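Geranyltranstransferase (IspA) (Helicobacter pylori, PDB 3LLW) probably catalyses, as a magnesium-dependent prenyltransferase of the FPP/GGPP synthase family, the chain-lengthening condensation of isoprenoid diphosphates. Local coordinates at residues P53-A58 / A195-G200; E16-F21 / K78-I83; L57-A62 / P287-N292. All blocks are in the same frame, centred on the assembly; numbering follows the deposited sequence.

Interaction 1. Residues P53-A58 / A195-G200; sequences PKLFLA and ASLIMG
The adjacent residues Leu55 and Phe56 leave the same turn of their helix in different directions and meet segment 195-200 in quite different ways. Phe56 meets backbone. Its CG stands anti to the backbone N (chi1 171°), which brings the CD2-CE2 edge of the ring against the last turn of the partner segment: CE2 comes 3.3 Å from Met199 O, and CD2 lies 3.4 Å from Gly200 N. The carbonyl oxygens of Ser196 and Met199 both lie near the ring plane, at its edge, so the partly positive ring hydrogens face partly negative oxygens.

Gly200 is where the two backbones come nearest, with its CA 4.7 Å from that of Phe56. With no side chain on Gly200, its backbone lies directly against the CD2 edge of the Phe56 ring. One turn earlier a CA-H...O contact joins Phe56 CA to Ser196 O at 3.5 Å; the same oxygen also accepts the helical bond from Gly200 N.

Leu55 meets side chains instead. Its CB rests on Ser196 CB at 4.2 Å, while its CD2 reaches Leu197 CD2 at 3.9 Å, the two leucines crossing obliquely. Leu197 starts out away from segment 53-58 and only its tip turns back. The hydroxyl of Ser196 is hydrogen-bonded to Leu192 O in its own helix; no hydrogen bond crosses between the segments.

The axes of the two short segments pass 7.4 Å apart and cross at -30°, running in broadly the same direction inside the all-helical prenyl synthase fold. Helix 73-94 packs Ile79 and Ala80 against Phe56 and Ile83 against Ser196, Met222 of helix 209-236 touches both Leu55 and Leu197, and helix 142-156 lies against Met199.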
ATOM      1  N   PRO A  53     -12.216 -13.015   1.761  1.00 41.38           N
ATOM      2  CA  PRO A  53     -11.453 -14.251   1.892  1.00 43.17           C
ATOM      3  C   PRO A  53     -12.245 -15.525   1.580  1.00 45.72           C
ATOM      4  O   PRO A  53     -11.693 -16.445   0.971  1.00 41.51           O
ATOM      5  CB  PRO A  53     -11.004 -14.242   3.353  1.00 40.00           C
ATOM      6  CG  PRO A  53     -11.032 -12.821   3.756  1.00 42.16           C
ATOM      7  CD  PRO A  53     -12.184 -12.236   3.018  1.00 43.52           C
ATOM      8  N   LYS A  54     -13.520 -15.579   1.961  1.00 42.82           N
ATOM      9  CA  LYS A  54     -14.365 -16.717   1.568  1.00 44.09           C
ATOM     10  C   LYS A  54     -14.473 -16.896   0.053  1.00 45.96           C
ATOM     11  O   LYS A  54     -14.457 -18.027  -0.433  1.00 43.08           O
ATOM     12  CB  LYS A  54     -15.750 -16.634   2.189  1.00 45.90           C
ATOM     13  CG  LYS A  54     -15.765 -17.001   3.659  1.00 48.69           C
ATOM     14  CD  LYS A  54     -17.075 -16.615   4.313  1.00 52.16           C
ATOM     15  CE  LYS A  54     -16.966 -16.809   5.826  1.00 58.57           C
ATOM     16  NZ  LYS A  54     -18.267 -16.718   6.506  1.00 55.66           N
ATOM     17  N   LEU A  55     -14.565 -15.794  -0.691  1.00 46.61           N
ATOM     18  CA  LEU A  55     -14.584 -15.867  -2.159  1.00 47.89           C
ATOM     19  C   LEU A  55     -13.270 -16.395  -2.704  1.00 46.84           C
ATOM     20  O   LEU A  55     -13.266 -17.193  -3.633  1.00 51.03           O
ATOM     21  CB  LEU A  55     -14.849 -14.491  -2.770  1.00 52.69           C
ATOM     22  CG  LEU A  55     -16.252 -13.903  -2.687  1.00 51.56           C
ATOM     23  CD1 LEU A  55     -16.150 -12.394  -2.896  1.00 34.25           C
ATOM     24  CD2 LEU A  55     -17.135 -14.555  -3.739  1.00 55.97           C
ATOM     25  N   PHE A  56     -12.163 -15.921  -2.120  1.00 45.50           N
ATOM     26  CA  PHE A  56     -10.815 -16.353  -2.469  1.00 41.69           C
ATOM     27  C   PHE A  56     -10.677 -17.851  -2.265  1.00 45.96           C
ATOM     28  O   PHE A  56     -10.220 -18.593  -3.160  1.00 36.52           O
ATOM     29  CB  PHE A  56      -9.773 -15.603  -1.608  1.00 41.00           C
ATOM     30  CG  PHE A  56      -8.366 -16.141  -1.746  1.00 44.41           C
ATOM     31  CD1 PHE A  56      -7.765 -16.828  -0.701  1.00 37.35           C
ATOM     32  CD2 PHE A  56      -7.650 -15.978  -2.937  1.00 43.24           C
ATOM     33  CE1 PHE A  56      -6.466 -17.334  -0.830  1.00 48.46           C
ATOM     34  CE2 PHE A  56      -6.352 -16.486  -3.070  1.00 36.98           C
ATOM     35  CZ  PHE A  56      -5.768 -17.176  -2.031  1.00 34.95           C
ATOM     36  N   LEU A  57     -11.077 -18.285  -1.073  1.00 38.17           N
ATOM     37  CA  LEU A  57     -11.000 -19.694  -0.693  1.00 47.23           C
ATOM     38  C   LEU A  57     -11.986 -20.597  -1.439  1.00 44.00           C
ATOM     39  O   LEU A  57     -11.693 -21.759  -1.654  1.00 47.72           O
ATOM     40  CB  LEU A  57     -11.147 -19.853   0.814  1.00 44.40           C
ATOM     41  CG  LEU A  57      -9.981 -19.345   1.655  1.00 46.78           C
ATOM     42  CD1 LEU A  57     -10.398 -19.250   3.135  1.00 39.87           C
ATOM     43  CD2 LEU A  57      -8.781 -20.260   1.479  1.00 33.61           C
ATOM     44  N   ALA A  58     -13.122 -20.055  -1.861  1.00 43.20           N
ATOM     45  CA  ALA A  58     -14.077 -20.803  -2.673  1.00 44.36           C
ATOM     46  C   ALA A  58     -13.452 -21.282  -3.972  1.00 44.07           C
ATOM     47  O   ALA A  58     -13.641 -22.420  -4.340  1.00 45.72           O
ATOM     48  CB  ALA A  58     -15.303 -19.974  -2.966  1.00 42.07           C
ATOM     49  N   ALA A 195     -11.432  -9.204  -7.804  1.00 47.33           N
ATOM     50  CA  ALA A 195     -10.015  -9.469  -7.487  1.00 38.53           C
ATOM     51  C   ALA A 195      -9.833 -10.686  -6.599  1.00 40.81           C
ATOM     52  O   ALA A 195      -9.054 -11.585  -6.960  1.00 36.36           O
ATOM     53  CB  ALA A 195      -9.314  -8.252  -6.884  1.00 38.95           C
ATOM     54  N   SER A 196     -10.545 -10.720  -5.462  1.00 29.04           N
ATOM     55  CA  SER A 196     -10.649 -11.930  -4.598  1.00 32.57           C
ATOM     56  C   SER A 196     -10.841 -13.239  -5.405  1.00 38.81           C
ATOM     57  O   SER A 196     -10.117 -14.213  -5.203  1.00 40.83           O
ATOM     58  CB  SER A 196     -11.794 -11.786  -3.596  1.00 39.13           C
ATOM     59  OG  SER A 196     -11.720 -10.546  -2.882  1.00 35.13           O
ATOM     60  N   LEU A 197     -11.799 -13.247  -6.324  1.00 41.73           N
ATOM     61  CA  LEU A 197     -12.064 -14.428  -7.143  1.00 43.65           C
ATOM     62  C   LEU A 197     -10.887 -14.827  -8.027  1.00 36.62           C
ATOM     63  O   LEU A 197     -10.419 -15.957  -7.925  1.00 43.86           O
ATOM     64  CB  LEU A 197     -13.321 -14.243  -7.987  1.00 45.68           C
ATOM     65  CG  LEU A 197     -14.616 -14.238  -7.194  1.00 38.82           C
ATOM     66  CD1 LEU A 197     -15.685 -13.595  -8.011  1.00 38.27           C
ATOM     67  CD2 LEU A 197     -15.060 -15.638  -6.821  1.00 41.84           C
ATOM     68  N   ILE A 198     -10.363 -13.892  -8.823  1.00 41.66           N
ATOM     69  CA  ILE A 198      -9.211 -14.183  -9.721  1.00 46.66           C
ATOM     70  C   ILE A 198      -7.859 -14.391  -9.014  1.00 47.36           C
ATOM     71  O   ILE A 198      -6.948 -15.067  -9.551  1.00 44.54           O
ATOM     72  CB  ILE A 198      -9.077 -13.171 -10.890  1.00 49.10           C
ATOM     73  CG1 ILE A 198      -8.825 -11.754 -10.357  1.00 57.10           C
ATOM     74  CG2 ILE A 198     -10.320 -13.232 -11.780  1.00 43.19           C
ATOM     75  CD1 ILE A 198      -8.571 -10.696 -11.415  1.00 51.78           C
ATOM     76  N   MET A 199      -7.740 -13.837  -7.808  1.00 37.89           N
ATOM     77  CA  MET A 199      -6.585 -14.084  -6.953  1.00 36.32           C
ATOM     78  C   MET A 199      -6.646 -15.529  -6.461  1.00 41.60           C
ATOM     79  O   MET A 199      -5.597 -16.143  -6.239  1.00 50.25           O
ATOM     80  CB  MET A 199      -6.484 -13.092  -5.772  1.00 39.02           C
ATOM     81  CG  MET A 199      -5.893 -11.683  -6.081  1.00 36.52           C
ATOM     82  SD  MET A 199      -6.262 -10.474  -4.726  1.00 28.03           S
ATOM     83  CE  MET A 199      -4.933 -10.955  -3.631  1.00 24.13           C
ATOM     84  N   GLY A 200      -7.862 -16.073  -6.324  1.00 36.42           N
ATOM     85  CA  GLY A 200      -8.054 -17.525  -6.123  1.00 37.38           C
ATOM     86  C   GLY A 200      -7.520 -18.401  -7.270  1.00 39.91           C
ATOM     87  O   GLY A 200      -6.900 -19.448  -7.022  1.00 43.11           O
TER

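Interaction 2. Residues E16-F21 / K78-I83; sequences ERFESF and KIALSI
Segments 16-21 and 78-83 cross steeply, at -72°, with their axes 10.5 Å apart at closest approach, a separation wide enough for two aromatic side chains to fill. Phe18 and Phe21, three residues apart on the same face of their helix, both carry CG anti to the backbone N and so extend their rings outward to the partner helix.

Phe18 takes the more buried place. The CE1 corner of its ring settles on Ala80, 3.6 Å from Ala80 CB, and the same carbon lies 3.7 Å from Leu81 N. The small methyl of Ala80 lets the ring come down close to the helix backbone, and CE1 also brushes the side of Leu81 at its CB.

This is a helix near the amino terminus laid across the all-helical prenyl synthase fold, and it meets helix 73-94, the helix that ends at Asp94, a magnesium-binding residue of this enzyme. The contact itself lies well away from that site and is apolar packing without a hydrogen bond between the segments.

Phe21 bridges Lys78 and Leu81, one turn apart, and is partly exposed. Its CE2 meets Leu81 CD2 at 3.7 Å, and Leu81, whose own CG is anti to its backbone N, brings that methyl obliquely up to CE2. CZ approaches the base of Lys78, 4.1 Å from Lys78 CG. The lysine leaves its helix pointing away from segment 16-21 and stays extended, so only the root of the chain, its backbone N and CG, comes near the CE2-CZ end of the ring, while its ammonium group pairs with Glu75. Phe77 adds a second ring beside Phe21, the planes inclined by about 60°, and Pro53 of helix 51-63 lies against Phe18.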
ATOM      1  N   GLU A  16     -13.577 -21.748   8.444  1.00 53.64           N
ATOM      2  CA  GLU A  16     -13.525 -21.698   9.906  1.00 55.81           C
ATOM      3  C   GLU A  16     -12.081 -21.672  10.384  1.00 51.21           C
ATOM      4  O   GLU A  16     -11.759 -20.991  11.353  1.00 45.17           O
ATOM      5  CB  GLU A  16     -14.270 -22.889  10.530  1.00 59.00           C
ATOM      6  CG  GLU A  16     -15.776 -22.882  10.285  1.00 66.51           C
ATOM      7  CD  GLU A  16     -16.455 -21.618  10.808  1.00 84.82           C
ATOM      8  OE1 GLU A  16     -16.463 -21.399  12.043  1.00 87.93           O
ATOM      9  OE2 GLU A  16     -16.987 -20.845   9.982  1.00 90.23           O
ATOM     10  N   ARG A  17     -11.222 -22.409   9.682  1.00 44.57           N
ATOM     11  CA  ARG A  17      -9.800 -22.446   9.983  1.00 48.47           C
ATOM     12  C   ARG A  17      -9.087 -21.155   9.565  1.00 51.95           C
ATOM     13  O   ARG A  17      -8.074 -20.785  10.171  1.00 54.84           O
ATOM     14  CB  ARG A  17      -9.133 -23.643   9.301  1.00 49.26           C
ATOM     15  CG  ARG A  17      -9.369 -24.988   9.964  1.00 52.74           C
ATOM     16  CD  ARG A  17      -8.760 -26.092   9.102  1.00 61.16           C
ATOM     17  NE  ARG A  17      -8.750 -27.386   9.782  1.00 74.77           N
ATOM     18  CZ  ARG A  17      -8.164 -28.492   9.322  1.00 79.58           C
ATOM     19  NH1 ARG A  17      -7.514 -28.491   8.155  1.00 74.83           N
ATOM     20  NH2 ARG A  17      -8.231 -29.610  10.037  1.00 74.70           N
ATOM     21  N   PHE A  18      -9.587 -20.479   8.527  1.00 48.05           N
ATOM     22  CA  PHE A  18      -9.020 -19.184   8.178  1.00 47.27           C
ATOM     23  C   PHE A  18      -9.335 -18.181   9.284  1.00 44.43           C
ATOM     24  O   PHE A  18      -8.479 -17.369   9.645  1.00 43.41           O
ATOM     25  CB  PHE A  18      -9.509 -18.633   6.833  1.00 43.12           C
ATOM     26  CG  PHE A  18      -9.247 -17.147   6.673  1.00 44.29           C
ATOM     27  CD1 PHE A  18      -7.961 -16.684   6.389  1.00 37.20           C
ATOM     28  CD2 PHE A  18     -10.273 -16.213   6.875  1.00 47.11           C
ATOM     29  CE1 PHE A  18      -7.704 -15.326   6.272  1.00 33.39           C
ATOM     30  CE2 PHE A  18     -10.027 -14.833   6.770  1.00 44.57           C
ATOM     31  CZ  PHE A  18      -8.748 -14.389   6.462  1.00 44.26           C
ATOM     32  N   GLU A  19     -10.557 -18.241   9.805  1.00 42.22           N
ATOM     33  CA  GLU A  19     -10.998 -17.297  10.835  1.00 49.99           C
ATOM     34  C   GLU A  19     -10.147 -17.412  12.103  1.00 54.13           C
ATOM     35  O   GLU A  19      -9.869 -16.414  12.770  1.00 59.64           O
ATOM     36  CB  GLU A  19     -12.498 -17.470  11.117  1.00 47.36           C
ATOM     37  CG  GLU A  19     -13.067 -16.654  12.310  1.00 62.15           C
ATOM     38  CD  GLU A  19     -12.893 -15.130  12.178  1.00 67.51           C
ATOM     39  OE1 GLU A  19     -13.514 -14.517  11.283  1.00 67.65           O
ATOM     40  OE2 GLU A  19     -12.152 -14.541  12.993  1.00 71.92           O
ATOM     41  N   SER A  20      -9.694 -18.623  12.407  1.00 55.66           N
ATOM     42  CA  SER A  20      -8.886 -18.852  13.597  1.00 56.40           C
ATOM     43  C   SER A  20      -7.475 -18.287  13.411  1.00 57.40           C
ATOM     44  O   SER A  20      -6.936 -17.639  14.310  1.00 56.94           O
ATOM     45  CB  SER A  20      -8.844 -20.341  13.930  1.00 58.86           C
ATOM     46  OG  SER A  20      -8.486 -20.528  15.279  1.00 68.94           O
ATOM     47  N   PHE A  21      -6.902 -18.532  12.233  1.00 47.73           N
ATOM     48  CA  PHE A  21      -5.622 -17.961  11.807  1.00 46.47           C
ATOM     49  C   PHE A  21      -5.577 -16.428  11.945  1.00 44.31           C
ATOM     50  O   PHE A  21      -4.586 -15.871  12.410  1.00 45.40           O
ATOM     51  CB  PHE A  21      -5.358 -18.391  10.359  1.00 44.26           C
ATOM     52  CG  PHE A  21      -4.149 -17.766   9.723  1.00 48.74           C
ATOM     53  CD1 PHE A  21      -2.921 -18.430   9.737  1.00 57.23           C
ATOM     54  CD2 PHE A  21      -4.246 -16.554   9.030  1.00 43.83           C
ATOM     55  CE1 PHE A  21      -1.792 -17.875   9.115  1.00 55.55           C
ATOM     56  CE2 PHE A  21      -3.128 -15.990   8.411  1.00 51.39           C
ATOM     57  CZ  PHE A  21      -1.899 -16.650   8.449  1.00 49.22           C
ATOM     58  N   LYS A  78      -2.434 -16.367   4.507  1.00 42.83           N
ATOM     59  CA  LYS A  78      -1.725 -15.089   4.394  1.00 44.85           C
ATOM     60  C   LYS A  78      -2.295 -14.220   3.269  1.00 45.74           C
ATOM     61  O   LYS A  78      -2.666 -13.068   3.505  1.00 41.18           O
ATOM     62  CB  LYS A  78      -0.238 -15.327   4.147  1.00 42.98           C
ATOM     63  CG  LYS A  78       0.569 -15.627   5.389  1.00 45.12           C
ATOM     64  CD  LYS A  78       1.965 -16.038   4.971  1.00 58.59           C
ATOM     65  CE  LYS A  78       2.794 -16.562   6.134  1.00 70.43           C
ATOM     66  NZ  LYS A  78       4.114 -17.083   5.642  1.00 70.01           N
ATOM     67  N   ILE A  79      -2.386 -14.798   2.066  1.00 33.94           N
ATOM     68  CA  ILE A  79      -3.017 -14.156   0.919  1.00 34.41           C
ATOM     69  C   ILE A  79      -4.461 -13.721   1.161  1.00 39.06           C
ATOM     70  O   ILE A  79      -4.842 -12.587   0.841  1.00 43.94           O
ATOM     71  CB  ILE A  79      -2.974 -15.074  -0.303  1.00 38.43           C
ATOM     72  CG1 ILE A  79      -1.505 -15.379  -0.660  1.00 39.04           C
ATOM     73  CG2 ILE A  79      -3.756 -14.444  -1.444  1.00 37.29           C
ATOM     74  CD1 ILE A  79      -1.304 -16.495  -1.669  1.00 43.21           C
ATOM     75  N   ALA A  80      -5.257 -14.619   1.732  1.00 38.65           N
ATOM     76  CA  ALA A  80      -6.634 -14.315   2.094  1.00 38.06           C
ATOM     77  C   ALA A  80      -6.687 -13.159   3.104  1.00 35.31           C
ATOM     78  O   ALA A  80      -7.558 -12.291   3.010  1.00 38.08           O
ATOM     79  CB  ALA A  80      -7.308 -15.557   2.670  1.00 38.88           C
ATOM     80  N   LEU A  81      -5.740 -13.159   4.041  1.00 36.57           N
ATOM     81  CA  LEU A  81      -5.612 -12.127   5.075  1.00 41.61           C
ATOM     82  C   LEU A  81      -5.197 -10.778   4.465  1.00 45.48           C
ATOM     83  O   LEU A  81      -5.624  -9.719   4.948  1.00 46.11           O
ATOM     84  CB  LEU A  81      -4.619 -12.561   6.166  1.00 36.28           C
ATOM     85  CG  LEU A  81      -4.503 -11.676   7.423  1.00 42.33           C
ATOM     86  CD1 LEU A  81      -5.860 -11.313   7.980  1.00 34.13           C
ATOM     87  CD2 LEU A  81      -3.628 -12.301   8.492  1.00 44.19           C
ATOM     88  N   SER A  82      -4.415 -10.806   3.384  1.00 39.41           N
ATOM     89  CA  SER A  82      -4.009  -9.551   2.737  1.00 39.57           C
ATOM     90  C   SER A  82      -5.203  -8.832   2.139  1.00 38.40           C
ATOM     91  O   SER A  82      -5.284  -7.608   2.199  1.00 45.48           O
ATOM     92  CB  SER A  82      -2.974  -9.795   1.653  1.00 41.58           C
ATOM     93  OG  SER A  82      -3.596 -10.325   0.514  1.00 43.60           O
ATOM     94  N   ILE A  83      -6.132  -9.602   1.573  1.00 39.85           N
ATOM     95  CA  ILE A  83      -7.383  -9.061   1.046  1.00 35.73           C
ATOM     96  C   ILE A  83      -8.242  -8.467   2.182  1.00 41.53           C
ATOM     97  O   ILE A  83      -8.832  -7.398   2.025  1.00 38.11           O
ATOM     98  CB  ILE A  83      -8.190 -10.132   0.307  1.00 38.50           C
ATOM     99  CG1 ILE A  83      -7.328 -10.813  -0.776  1.00 46.01           C
ATOM    100  CG2 ILE A  83      -9.411  -9.502  -0.349  1.00 44.56           C
ATOM    101  CD1 ILE A  83      -7.987 -12.012  -1.462  1.00 38.21           C
TER

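Interaction 3. Residues L57-A62 / P287-N292; sequences LAVLCA and PLLQEN. With SO4 (sulfate ion), chain E.
Helix 51-63 and the first turns of the final helix, 287-301, form an antiparallel pair, the axes of the two segments 8.5 Å apart and their directions 151° from each other. Ala62 makes the close approach possible. Its methyl points at the partner and sits 3.6 Å from Leu289 CA, touching the beta carbons of Leu288 and Leu289 as well.

One turn on along the final helix, Asn292 gives the interface its polar bond; the acceptor, Ala58, lies one turn before Ala62. The asparagine CG is anti to the carbonyl carbon (chi1 -70°), which turns the amide across the gap, and Asn292 ND2 donates to Ala58 O at 3.1 Å. The bond is nearly straight, 166° at the hydrogen; it arrives on a carbonyl lone pair and lies in the plane of the asparagine amide, so the amide is held in orientation. ND2 also lies against the Ala62 methyl, and the beta carbons of Ala58 and Asn292 touch.

Leu289 closes the other side. With CG anti to the backbone N, its CD1 reaches Val59, 3.7 Å from Val59 CA, and the two side chains lie alongside each other, pointing the same way. Leu288, exposed, meets the Ala62 methyl with its carbonyl O and CB, while its side chain lies along a sulfate.

That ion, probably from the crystallisation liquor, occupies the start of helix 287-301: Leu288 N donates to O1 at 2.8 Å and Leu289 N to O2 at 3.0 Å. Backbone N-H groups of a first turn, gripping an anion where the helix dipole would probably assist, form the arrangement typical of anion binding at a helix amino terminus.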
ATOM      1  N   LEU A  57     -11.077 -18.285  -1.073  1.00 38.17           N
ATOM      2  CA  LEU A  57     -11.000 -19.694  -0.693  1.00 47.23           C
ATOM      3  C   LEU A  57     -11.986 -20.597  -1.439  1.00 44.00           C
ATOM      4  O   LEU A  57     -11.693 -21.759  -1.654  1.00 47.72           O
ATOM      5  CB  LEU A  57     -11.147 -19.853   0.814  1.00 44.40           C
ATOM      6  CG  LEU A  57      -9.981 -19.345   1.655  1.00 46.78           C
ATOM      7  CD1 LEU A  57     -10.398 -19.250   3.135  1.00 39.87           C
ATOM      8  CD2 LEU A  57      -8.781 -20.260   1.479  1.00 33.61           C
ATOM      9  N   ALA A  58     -13.122 -20.055  -1.861  1.00 43.20           N
ATOM     10  CA  ALA A  58     -14.077 -20.803  -2.673  1.00 44.36           C
ATOM     11  C   ALA A  58     -13.452 -21.282  -3.972  1.00 44.07           C
ATOM     12  O   ALA A  58     -13.641 -22.420  -4.340  1.00 45.72           O
ATOM     13  CB  ALA A  58     -15.303 -19.974  -2.966  1.00 42.07           C
ATOM     14  N   VAL A  59     -12.699 -20.406  -4.635  1.00 46.08           N
ATOM     15  CA  VAL A  59     -12.054 -20.703  -5.914  1.00 44.77           C
ATOM     16  C   VAL A  59     -10.882 -21.653  -5.707  1.00 49.37           C
ATOM     17  O   VAL A  59     -10.708 -22.621  -6.439  1.00 53.21           O
ATOM     18  CB  VAL A  59     -11.561 -19.408  -6.616  1.00 40.10           C
ATOM     19  CG1 VAL A  59     -11.082 -19.689  -8.037  1.00 40.84           C
ATOM     20  CG2 VAL A  59     -12.664 -18.394  -6.678  1.00 39.95           C
ATOM     21  N   LEU A  60     -10.096 -21.371  -4.684  1.00 49.40           N
ATOM     22  CA  LEU A  60      -8.875 -22.092  -4.419  1.00 47.33           C
ATOM     23  C   LEU A  60      -9.072 -23.532  -3.923  1.00 53.97           C
ATOM     24  O   LEU A  60      -8.478 -24.462  -4.486  1.00 56.87           O
ATOM     25  CB  LEU A  60      -8.049 -21.278  -3.444  1.00 47.89           C
ATOM     26  CG  LEU A  60      -6.712 -21.823  -3.002  1.00 48.51           C
ATOM     27  CD1 LEU A  60      -5.671 -21.671  -4.108  1.00 43.59           C
ATOM     28  CD2 LEU A  60      -6.358 -21.011  -1.820  1.00 54.11           C
ATOM     29  N   CYS A  61      -9.917 -23.717  -2.906  1.00 49.23           N
ATOM     30  CA  CYS A  61     -10.254 -25.054  -2.380  1.00 52.90           C
ATOM     31  C   CYS A  61     -10.848 -25.977  -3.435  1.00 53.97           C
ATOM     32  O   CYS A  61     -10.618 -27.185  -3.406  1.00 51.99           O
ATOM     33  CB  CYS A  61     -11.255 -24.964  -1.228  1.00 51.83           C
ATOM     34  SG  CYS A  61     -10.626 -24.203   0.252  1.00 55.91           S
ATOM     35  N   ALA A  62     -11.629 -25.397  -4.339  1.00 53.89           N
ATOM     36  CA  ALA A  62     -12.200 -26.114  -5.461  1.00 50.27           C
ATOM     37  C   ALA A  62     -11.156 -26.569  -6.481  1.00 52.83           C
ATOM     38  O   ALA A  62     -11.271 -27.655  -7.047  1.00 56.32           O
ATOM     39  CB  ALA A  62     -13.219 -25.258  -6.134  1.00 48.78           C
ATOM     40  N   PRO A 287     -17.176 -28.395 -12.097  1.00 54.58           N
ATOM     41  CA  PRO A 287     -18.204 -28.735 -11.101  1.00 53.76           C
ATOM     42  C   PRO A 287     -17.921 -28.360  -9.636  1.00 54.84           C
ATOM     43  O   PRO A 287     -18.827 -27.857  -8.960  1.00 52.93           O
ATOM     44  CB  PRO A 287     -18.362 -30.262 -11.250  1.00 55.09           C
ATOM     45  CG  PRO A 287     -17.136 -30.728 -11.957  1.00 55.84           C
ATOM     46  CD  PRO A 287     -16.723 -29.593 -12.837  1.00 57.84           C
ATOM     47  N   LEU A 288     -16.698 -28.597  -9.157  1.00 53.65           N
ATOM     48  CA  LEU A 288     -16.333 -28.295  -7.764  1.00 51.54           C
ATOM     49  C   LEU A 288     -16.320 -26.786  -7.503  1.00 54.24           C
ATOM     50  O   LEU A 288     -16.745 -26.328  -6.440  1.00 49.45           O
ATOM     51  CB  LEU A 288     -14.989 -28.929  -7.384  1.00 46.49           C
ATOM     52  CG  LEU A 288     -14.861 -30.456  -7.528  1.00 59.48           C
ATOM     53  CD1 LEU A 288     -13.423 -30.938  -7.311  1.00 55.73           C
ATOM     54  CD2 LEU A 288     -15.824 -31.204  -6.614  1.00 52.97           C
ATOM     55  N   LEU A 289     -15.847 -26.033  -8.496  1.00 53.92           N
ATOM     56  CA  LEU A 289     -15.867 -24.574  -8.470  1.00 52.26           C
ATOM     57  C   LEU A 289     -17.285 -24.040  -8.470  1.00 51.15           C
ATOM     58  O   LEU A 289     -17.641 -23.156  -7.658  1.00 48.21           O
ATOM     59  CB  LEU A 289     -15.065 -24.001  -9.651  1.00 48.90           C
ATOM     60  CG  LEU A 289     -14.945 -22.479  -9.851  1.00 53.14           C
ATOM     61  CD1 LEU A 289     -14.385 -21.770  -8.636  1.00 50.03           C
ATOM     62  CD2 LEU A 289     -14.094 -22.164 -11.079  1.00 55.85           C
ATOM     63  N   GLN A 290     -18.098 -24.592  -9.364  1.00 46.71           N
ATOM     64  CA  GLN A 290     -19.496 -24.209  -9.450  1.00 49.17           C
ATOM     65  C   GLN A 290     -20.203 -24.460  -8.118  1.00 49.72           C
ATOM     66  O   GLN A 290     -21.029 -23.646  -7.694  1.00 43.74           O
ATOM     67  CB  GLN A 290     -20.189 -24.954 -10.592  1.00 51.52           C
ATOM     68  CG  GLN A 290     -21.547 -24.381 -11.002  1.00 62.18           C
ATOM     69  CD  GLN A 290     -22.703 -24.873 -10.132  1.00 72.87           C
ATOM     70  OE1 GLN A 290     -22.717 -26.025  -9.680  1.00 72.94           O
ATOM     71  NE2 GLN A 290     -23.677 -23.994  -9.891  1.00 77.38           N
ATOM     72  N   GLU A 291     -19.850 -25.570  -7.467  1.00 46.64           N
ATOM     73  CA  GLU A 291     -20.494 -25.997  -6.236  1.00 56.40           C
ATOM     74  C   GLU A 291     -20.174 -25.052  -5.078  1.00 57.43           C
ATOM     75  O   GLU A 291     -21.078 -24.646  -4.343  1.00 59.03           O
ATOM     76  CB  GLU A 291     -20.078 -27.427  -5.901  1.00 53.28           C
ATOM     77  CG  GLU A 291     -20.859 -28.072  -4.775  1.00 64.51           C
ATOM     78  CD  GLU A 291     -20.596 -29.572  -4.650  1.00 70.33           C
ATOM     79  OE1 GLU A 291     -19.409 -29.986  -4.578  1.00 70.74           O
ATOM     80  OE2 GLU A 291     -21.587 -30.338  -4.623  1.00 85.72           O
ATOM     81  N   ASN A 292     -18.893 -24.705  -4.930  1.00 55.70           N
ATOM     82  CA  ASN A 292     -18.451 -23.761  -3.900  1.00 54.94           C
ATOM     83  C   ASN A 292     -19.032 -22.358  -4.093  1.00 52.49           C
ATOM     84  O   ASN A 292     -19.541 -21.755  -3.145  1.00 52.35           O
ATOM     85  CB  ASN A 292     -16.918 -23.702  -3.832  1.00 54.07           C
ATOM     86  CG  ASN A 292     -16.303 -24.970  -3.268  1.00 60.17           C
ATOM     87  OD1 ASN A 292     -17.007 -25.927  -2.956  1.00 65.41           O
ATOM     88  ND2 ASN A 292     -14.978 -24.984  -3.137  1.00 54.41           N
TER
HETATM   89  S   SO4 E 310     -13.352 -28.394 -10.868  1.00 70.65           S
HETATM   90  O1  SO4 E 310     -14.392 -29.381 -10.585  1.00 71.19           O
HETATM   91  O2  SO4 E 310     -13.826 -27.061 -10.484  1.00 67.02           O
HETATM   92  O3  SO4 E 310     -12.146 -28.738 -10.112  1.00 75.68           O
HETATM   93  O4  SO4 E 310     -13.039 -28.445 -12.300  1.00 72.99           O

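How the interactions relate
Interactions 1 and 3 share helix 51-63, each taking a different side of it: helix 178-204 is the partner in the first and the final helix in the third. They meet where Val59 touches Leu197 and Gly200. Interaction 2 joins other helices but borders the same region, since Phe18 packs on Pro53 and Leu57, and Ile79 on Phe56. Interaction 1 is the most central, its centre about 8 Å from the centre of the chain, and brings backbones close at a glycine; interaction 2, its centre about 12 Å from that point, is spaced by aromatic rings and has partly exposed Phe21 and Lys78. Interaction 3, centred about 17 Å from it, reaches the surface at Leu288 and alone has a hydrogen bond between its segments.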